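Local atomic coordinates of putative peptidyl-arginine deiminase (Chlorobium tepidum, PDB entry 1XKN), a protein that probably acts as a deiminase that hydrolyses the guanidino group of agmatine or of peptidyl-arginine. Residues 90-93 with 97-100; 30-35 with 330-335; 219-224 with 230-235. All blocks are in the same frame, centred on the assembly; numbering follows the deposited sequence.

The three contacts show how chemistry follows place in a single folded chain. Contacts 1 and 3 are both buried, on opposite sides of the chain's centre, whereas contact 2 is partly buried and its proline lies exposed. Along the sequence, contact 2 joins segments almost 300 residues apart and so encloses the other two, which are local and follow one another. Contact 1 rests on a carboxylate against an imidazole and contact 2 on an indole bonded to a backbone carbonyl; contact 3 combines regular strand bonds with apolar packing. No two share a strand or helix, although Ser21, a partner of contact 1, belongs to the strand that precedes the loop 30-35.

Contact 1: residues 90-93 with 97-100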
# COMPACT_ATOMS: atom_id res chain seq x y z
N THR A 90 -17.25 -1.87 4.40
CA THR A 90 -16.27 -2.16 3.37
C THR A 90 -16.72 -3.41 2.64
O THR A 90 -17.48 -4.22 3.18
CB THR A 90 -14.87 -2.44 3.97
OG1 THR A 90 -14.88 -3.67 4.70
CG2 THR A 90 -14.45 -1.31 4.90
N ASN A 91 -16.28 -3.56 1.40
CA ASN A 91 -16.61 -4.74 0.61
C ASN A 91 -15.44 -5.71 0.67
O ASN A 91 -15.63 -6.92 0.77
CB ASN A 91 -16.91 -4.36 -0.84
CG ASN A 91 -18.10 -3.44 -0.97
OD1 ASN A 91 -17.95 -2.25 -1.26
ND2 ASN A 91 -19.30 -3.98 -0.75
N ASP A 92 -14.23 -5.16 0.60
CA ASP A 92 -13.01 -5.96 0.68
C ASP A 92 -12.05 -5.36 1.70
O ASP A 92 -12.32 -4.31 2.28
CB ASP A 92 -12.31 -6.07 -0.69
CG ASP A 92 -11.90 -4.73 -1.27
OD1 ASP A 92 -11.33 -3.89 -0.54
OD2 ASP A 92 -12.12 -4.52 -2.49
N ALA A 93 -10.91 -6.02 1.93
CA ALA A 93 -9.94 -5.56 2.92
C ALA A 93 -8.73 -4.81 2.33
O ALA A 93 -7.79 -4.52 3.05
CB ALA A 93 -9.45 -6.74 3.74
N ASP A 97 -5.70 0.16 -1.59
CA ASP A 97 -6.31 0.57 -2.85
C ASP A 97 -7.59 1.42 -2.76
O ASP A 97 -7.79 2.31 -3.58
CB ASP A 97 -6.55 -0.67 -3.71
CG ASP A 97 -5.26 -1.39 -4.05
OD1 ASP A 97 -5.33 -2.54 -4.52
OD2 ASP A 97 -4.18 -0.79 -3.87
N HIS A 98 -8.44 1.15 -1.77
CA HIS A 98 -9.69 1.90 -1.63
C HIS A 98 -9.61 2.90 -0.47
O HIS A 98 -10.46 3.79 -0.34
CB HIS A 98 -10.88 0.94 -1.42
CG HIS A 98 -10.88 0.23 -0.09
ND1 HIS A 98 -10.94 -1.14 0.02
CD2 HIS A 98 -10.88 0.71 1.17
CE1 HIS A 98 -10.98 -1.48 1.30
NE2 HIS A 98 -10.94 -0.37 2.02
N GLY A 99 -8.57 2.76 0.35
CA GLY A 99 -8.38 3.60 1.53
C GLY A 99 -8.06 5.07 1.36
O GLY A 99 -7.83 5.55 0.25
N PRO A 100 -8.02 5.81 2.48
CA PRO A 100 -7.74 7.25 2.49
C PRO A 100 -6.34 7.70 2.05
O PRO A 100 -5.35 7.45 2.73
CB PRO A 100 -8.04 7.65 3.93
CG PRO A 100 -7.58 6.46 4.69
CD PRO A 100 -8.11 5.30 3.86
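The Asp92 carboxylate slides past the His98 imidazole in the opposite direction and meets it at the ring edge, in a compact local unit: an Asx turn, in which Asp92 OD1 also accepts the backbone N-H of Trp94, followed directly by the short helix 95-98. The two planes are 25° apart, an edge-on meeting of moderately tilted groups and not a stack. Asp92 OD1 lies 2.8 Å from His98 ND1, which donates to it, but the bond is bent to 124° and weak. Consistent with the bend, Asp92 OD1 is displaced along the ring edge toward His98 CE1, 3.1 Å away. Asp92 CG sits between its own backbone N and carbonyl carbon (chi1 60°), which brings OD1 round to the ring while OD2 reaches Tyr120 OH. His98 and Trp94 share OD1 and Tyr120 takes OD2, which together should restrict the rotation of the carboxylate. Asp133, on helix 131-144, accepts the backbone N-H of Asp92 and also touches the imidazole. The side chain of His98 is about 7 Å from the sodium ion bound at Asn117, Trp118 and Asn134, near that site without being part of it. The ring is tied down again at its other nitrogen, where His98 NE2 is hydrogen-bonded to OG of Ser21.

Contact 2: residues 30-35 with 330-335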
# COMPACT_ATOMS: atom_id res chain seq x y z
N PRO A 30 -11.48 -17.64 -1.21
CA PRO A 30 -12.36 -18.80 -1.45
C PRO A 30 -11.86 -20.15 -0.94
O PRO A 30 -10.84 -20.66 -1.41
CB PRO A 30 -12.56 -18.77 -2.96
CG PRO A 30 -11.28 -18.20 -3.46
CD PRO A 30 -11.02 -17.07 -2.49
N GLY A 31 -12.58 -20.71 0.02
CA GLY A 31 -12.23 -22.01 0.56
C GLY A 31 -11.16 -22.02 1.64
O GLY A 31 -10.79 -23.09 2.12
N LYS A 32 -10.66 -20.86 2.02
CA LYS A 32 -9.64 -20.80 3.05
C LYS A 32 -9.62 -19.44 3.74
O LYS A 32 -8.60 -18.75 3.77
CB LYS A 32 -8.26 -21.10 2.45
CG LYS A 32 -7.20 -21.45 3.49
CD LYS A 32 -5.93 -21.99 2.85
CE LYS A 32 -5.25 -20.95 1.98
NZ LYS A 32 -3.97 -21.46 1.42
N PHE A 33 -10.76 -19.06 4.30
CA PHE A 33 -10.88 -17.78 4.98
C PHE A 33 -10.53 -17.85 6.47
O PHE A 33 -10.04 -16.88 7.04
CB PHE A 33 -12.30 -17.22 4.83
CG PHE A 33 -12.51 -15.90 5.52
CD1 PHE A 33 -12.13 -14.71 4.90
CD2 PHE A 33 -13.04 -15.86 6.80
CE1 PHE A 33 -12.29 -13.49 5.56
CE2 PHE A 33 -13.20 -14.64 7.46
CZ PHE A 33 -12.83 -13.46 6.84
N GLU A 34 -10.78 -19.00 7.08
CA GLU A 34 -10.52 -19.17 8.51
C GLU A 34 -9.21 -18.63 9.07
O GLU A 34 -9.20 -18.01 10.14
CB GLU A 34 -10.67 -20.64 8.90
CG GLU A 34 -12.13 -21.08 9.00
CD GLU A 34 -12.27 -22.51 9.45
OE1 GLU A 34 -11.58 -22.90 10.42
OE2 GLU A 34 -13.08 -23.25 8.85
N PRO A 35 -8.08 -18.85 8.38
CA PRO A 35 -6.78 -18.35 8.87
C PRO A 35 -6.57 -16.84 8.72
O PRO A 35 -5.75 -16.25 9.42
CB PRO A 35 -5.77 -19.13 8.03
CG PRO A 35 -6.51 -20.36 7.61
CD PRO A 35 -7.88 -19.82 7.29
N LEU A 330 -2.66 -15.31 3.73
CA LEU A 330 -3.19 -14.02 3.32
C LEU A 330 -3.09 -13.83 1.81
O LEU A 330 -4.02 -13.33 1.18
CB LEU A 330 -2.43 -12.89 4.03
CG LEU A 330 -2.91 -11.47 3.69
CD1 LEU A 330 -4.36 -11.30 4.10
CD2 LEU A 330 -2.02 -10.45 4.40
N ILE A 331 -1.96 -14.24 1.24
CA ILE A 331 -1.70 -14.08 -0.19
C ILE A 331 -2.72 -14.75 -1.12
O ILE A 331 -2.76 -14.46 -2.32
CB ILE A 331 -0.26 -14.54 -0.54
CG1 ILE A 331 0.16 -13.98 -1.90
CG2 ILE A 331 -0.17 -16.05 -0.55
CD1 ILE A 331 0.12 -12.45 -1.97
N TRP A 332 -3.53 -15.66 -0.58
CA TRP A 332 -4.56 -16.33 -1.38
C TRP A 332 -5.58 -15.26 -1.77
O TRP A 332 -6.36 -15.44 -2.71
CB TRP A 332 -5.22 -17.44 -0.55
CG TRP A 332 -6.36 -18.18 -1.23
CD1 TRP A 332 -7.54 -18.55 -0.66
CD2 TRP A 332 -6.40 -18.66 -2.58
NE1 TRP A 332 -8.32 -19.23 -1.57
CE2 TRP A 332 -7.65 -19.31 -2.76
CE3 TRP A 332 -5.51 -18.61 -3.66
CZ2 TRP A 332 -8.02 -19.90 -3.97
CZ3 TRP A 332 -5.88 -19.20 -4.87
CH2 TRP A 332 -7.13 -19.84 -5.01
N GLY A 333 -5.56 -14.14 -1.05
CA GLY A 333 -6.45 -13.03 -1.34
C GLY A 333 -5.89 -12.19 -2.48
O GLY A 333 -6.54 -11.25 -2.95
N LEU A 334 -4.68 -12.54 -2.91
CA LEU A 334 -3.97 -11.90 -4.01
C LEU A 334 -3.34 -10.55 -3.66
O LEU A 334 -3.06 -9.72 -4.53
CB LEU A 334 -4.89 -11.76 -5.23
CG LEU A 334 -5.65 -13.05 -5.60
CD1 LEU A 334 -6.53 -12.79 -6.81
CD2 LEU A 334 -4.66 -14.18 -5.90
N GLY A 335 -3.11 -10.35 -2.37
CA GLY A 335 -2.49 -9.13 -1.86
C GLY A 335 -1.92 -9.45 -0.50
O GLY A 335 -2.34 -10.43 0.13
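The two backbones come nearest at Lys32 CA and Trp332 CA, still 8.1 Å apart, where the irregular loop 30-35 runs past the 3-10 turn 330-333. The gap is bridged by an indole. Trp332 holds its CG anti to the backbone N (chi1 177°), which extends the ring system from the turn to the proline. There Trp332 NE1 donates to Pro30 O at 2.9 Å, with an N-H...O angle of 164°. The oxygen lies practically in the indole plane, so the ring uses its N-H squarely, whereas from the carbonyl's standpoint the donor stands well above the peptide plane. The proline ring follows the same indole: Pro30 CG packs 3.7 Å from Trp332 CZ2, and Pro30 CD lies 3.6 Å from Trp332 NE1, the two rings crossing obliquely. One residue thereby offers both a polar and an apolar surface to the tryptophan. Gly31, at positive phi, then turns the chain, and Lys32 CB comes 4.1 Å from Trp332 CD1. Beyond it the lysine chain bends at chi3 (64°), and Lys32 NZ ends 5.3 Å from the centroid of the Trp332 five-membered ring, above its plane but offset from its centre, at most a weak cation-pi attraction; NZ also has a long, weak ion pair with Asp329 OD1. Tyr277 meets Trp332 edge-to-face and Lys32 through a cation-pi contact. In a second indole bond, Trp29 NE1 donates to Leu330 O, which also accepts Gly333 N. Loop 30-35 follows strand 15-21 and loop 330-335 precedes strand 342-345, antiparallel neighbours in one sheet; this meeting of early and late chain is consistent with the ring closure of the alpha/beta-propeller fold of guanidino-modifying enzymes.

Contact 3: residues 219-224 with 230-235; sequences DDMARF and VVIAVE
Ala222 is the low point of this hairpin's apolar face, and two larger residues of the partner strand rise beside it. Its CB lies 4.1 Å from Val230 CG1 and 4.2 Å from Ile232 CG1, so the small methyl is flanked by two branched neighbours. Further along the same face the Phe224 ring leans past Val230, and Val230 CG2 approaches Phe224 CE1 to 3.5 Å. The valine's two methyls thus do different work: CG1 beside the alanine, CG2 against the ring. At the far end, selenomethionine Met221, extended as far as its selenium and then bent, lays its CG beside Ile232 CG1. Strand 167-171 covers this surface through Leu167 and Leu169, and helix 243-253 reaches Ile232 and Met221.

The reverse face is shaped differently. Val231 CG2 fits beside Arg223 CB at 3.8 Å, but the arginine chain, bent at chi2 and chi3, carries its guanidinium away to salt bridges with Asp161 and Glu11, so that a buried charge is met by carboxylates.

Between the two faces the strands run antiparallel at 165°. Arg223 and Val231 form the hydrogen-bonded pair, with Arg223 N to Val231 O at 2.9 Å and Val231 N to Arg223 O at 2.8 Å; Ala233 N to Met221 O, also 2.9 Å, continues the pattern. Strand 229-233 pairs on its other side, in parallel, with strand 265-269, and helix 243-253 lies between them in sequence: a beta hairpin feeding a beta-alpha-beta crossover in a small mixed sheet.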
# COMPACT_ATOMS: atom_id res chain seq x y z
N ASP A 219 3.40 -1.88 -6.27
CA ASP A 219 3.73 -2.29 -4.91
C ASP A 219 3.96 -3.79 -4.72
O ASP A 219 4.07 -4.27 -3.59
CB ASP A 219 2.70 -1.74 -3.90
CG ASP A 219 1.41 -2.54 -3.83
OD1 ASP A 219 1.15 -3.37 -4.73
OD2 ASP A 219 0.64 -2.33 -2.86
N ASP A 220 4.04 -4.54 -5.82
CA ASP A 220 4.34 -5.97 -5.73
C ASP A 220 5.70 -6.14 -6.40
O ASP A 220 6.17 -7.26 -6.59
CB ASP A 220 3.31 -6.83 -6.47
CG ASP A 220 2.08 -7.13 -5.63
OD1 ASP A 220 2.20 -7.18 -4.39
OD2 ASP A 220 1.00 -7.35 -6.21
N MSE A 221 6.35 -5.02 -6.73
CA MSE A 221 7.61 -5.08 -7.45
C MSE A 221 8.71 -4.07 -7.09
O MSE A 221 9.85 -4.45 -6.83
CB MSE A 221 7.29 -4.97 -8.95
CG MSE A 221 8.46 -5.01 -9.89
SE MSE A 221 7.80 -5.12 -11.71
CE MSE A 221 6.86 -3.44 -11.77
N ALA A 222 8.37 -2.78 -7.09
CA ALA A 222 9.34 -1.73 -6.81
C ALA A 222 8.79 -0.71 -5.82
O ALA A 222 7.61 -0.35 -5.87
CB ALA A 222 9.74 -1.05 -8.10
N ARG A 223 9.66 -0.23 -4.93
CA ARG A 223 9.26 0.72 -3.90
C ARG A 223 10.37 1.71 -3.53
O ARG A 223 11.54 1.35 -3.47
CB ARG A 223 8.89 -0.03 -2.61
CG ARG A 223 7.80 -1.09 -2.75
CD ARG A 223 6.42 -0.45 -2.79
NE ARG A 223 6.21 0.43 -1.64
CZ ARG A 223 5.99 0.01 -0.40
NH1 ARG A 223 5.82 0.89 0.58
NH2 ARG A 223 5.91 -1.28 -0.14
N PHE A 224 10.00 2.97 -3.29
CA PHE A 224 10.99 3.94 -2.86
C PHE A 224 11.26 3.62 -1.39
O PHE A 224 10.33 3.28 -0.65
CB PHE A 224 10.44 5.37 -2.95
CG PHE A 224 10.67 6.03 -4.28
CD1 PHE A 224 11.96 6.37 -4.68
CD2 PHE A 224 9.61 6.28 -5.14
CE1 PHE A 224 12.19 6.96 -5.92
CE2 PHE A 224 9.83 6.87 -6.38
CZ PHE A 224 11.12 7.21 -6.77
N VAL A 230 15.46 3.14 -4.81
CA VAL A 230 14.34 2.27 -5.12
C VAL A 230 14.74 0.82 -4.92
O VAL A 230 15.81 0.40 -5.38
CB VAL A 230 13.87 2.43 -6.58
CG1 VAL A 230 12.77 1.43 -6.90
CG2 VAL A 230 13.38 3.84 -6.81
N VAL A 231 13.91 0.06 -4.22
CA VAL A 231 14.18 -1.35 -4.03
C VAL A 231 13.30 -2.06 -5.05
O VAL A 231 12.14 -1.69 -5.23
CB VAL A 231 13.83 -1.85 -2.60
CG1 VAL A 231 14.83 -1.29 -1.60
CG2 VAL A 231 12.41 -1.46 -2.21
N ILE A 232 13.86 -3.04 -5.74
CA ILE A 232 13.08 -3.76 -6.73
C ILE A 232 13.35 -5.25 -6.64
O ILE A 232 14.49 -5.69 -6.50
CB ILE A 232 13.37 -3.26 -8.17
CG1 ILE A 232 12.53 -4.06 -9.17
CG2 ILE A 232 14.86 -3.37 -8.48
CD1 ILE A 232 12.58 -3.54 -10.59
N ALA A 233 12.27 -6.02 -6.71
CA ALA A 233 12.37 -7.47 -6.65
C ALA A 233 13.02 -7.96 -7.93
O ALA A 233 12.69 -7.51 -9.03
CB ALA A 233 11.00 -8.08 -6.50
N VAL A 234 13.97 -8.88 -7.78
CA VAL A 234 14.65 -9.44 -8.94
C VAL A 234 14.70 -10.95 -8.82
O VAL A 234 15.16 -11.49 -7.81
CB VAL A 234 16.08 -8.86 -9.07
CG1 VAL A 234 16.01 -7.42 -9.55
CG2 VAL A 234 16.79 -8.93 -7.74
N GLU A 235 14.20 -11.64 -9.85
CA GLU A 235 14.20 -13.09 -9.87
C GLU A 235 15.50 -13.56 -10.52
O GLU A 235 15.91 -13.03 -11.55
CB GLU A 235 13.00 -13.60 -10.66
CG GLU A 235 12.94 -15.11 -10.85
CD GLU A 235 12.99 -15.87 -9.54
OE1 GLU A 235 12.19 -15.55 -8.63
OE2 GLU A 235 13.82 -16.80 -9.41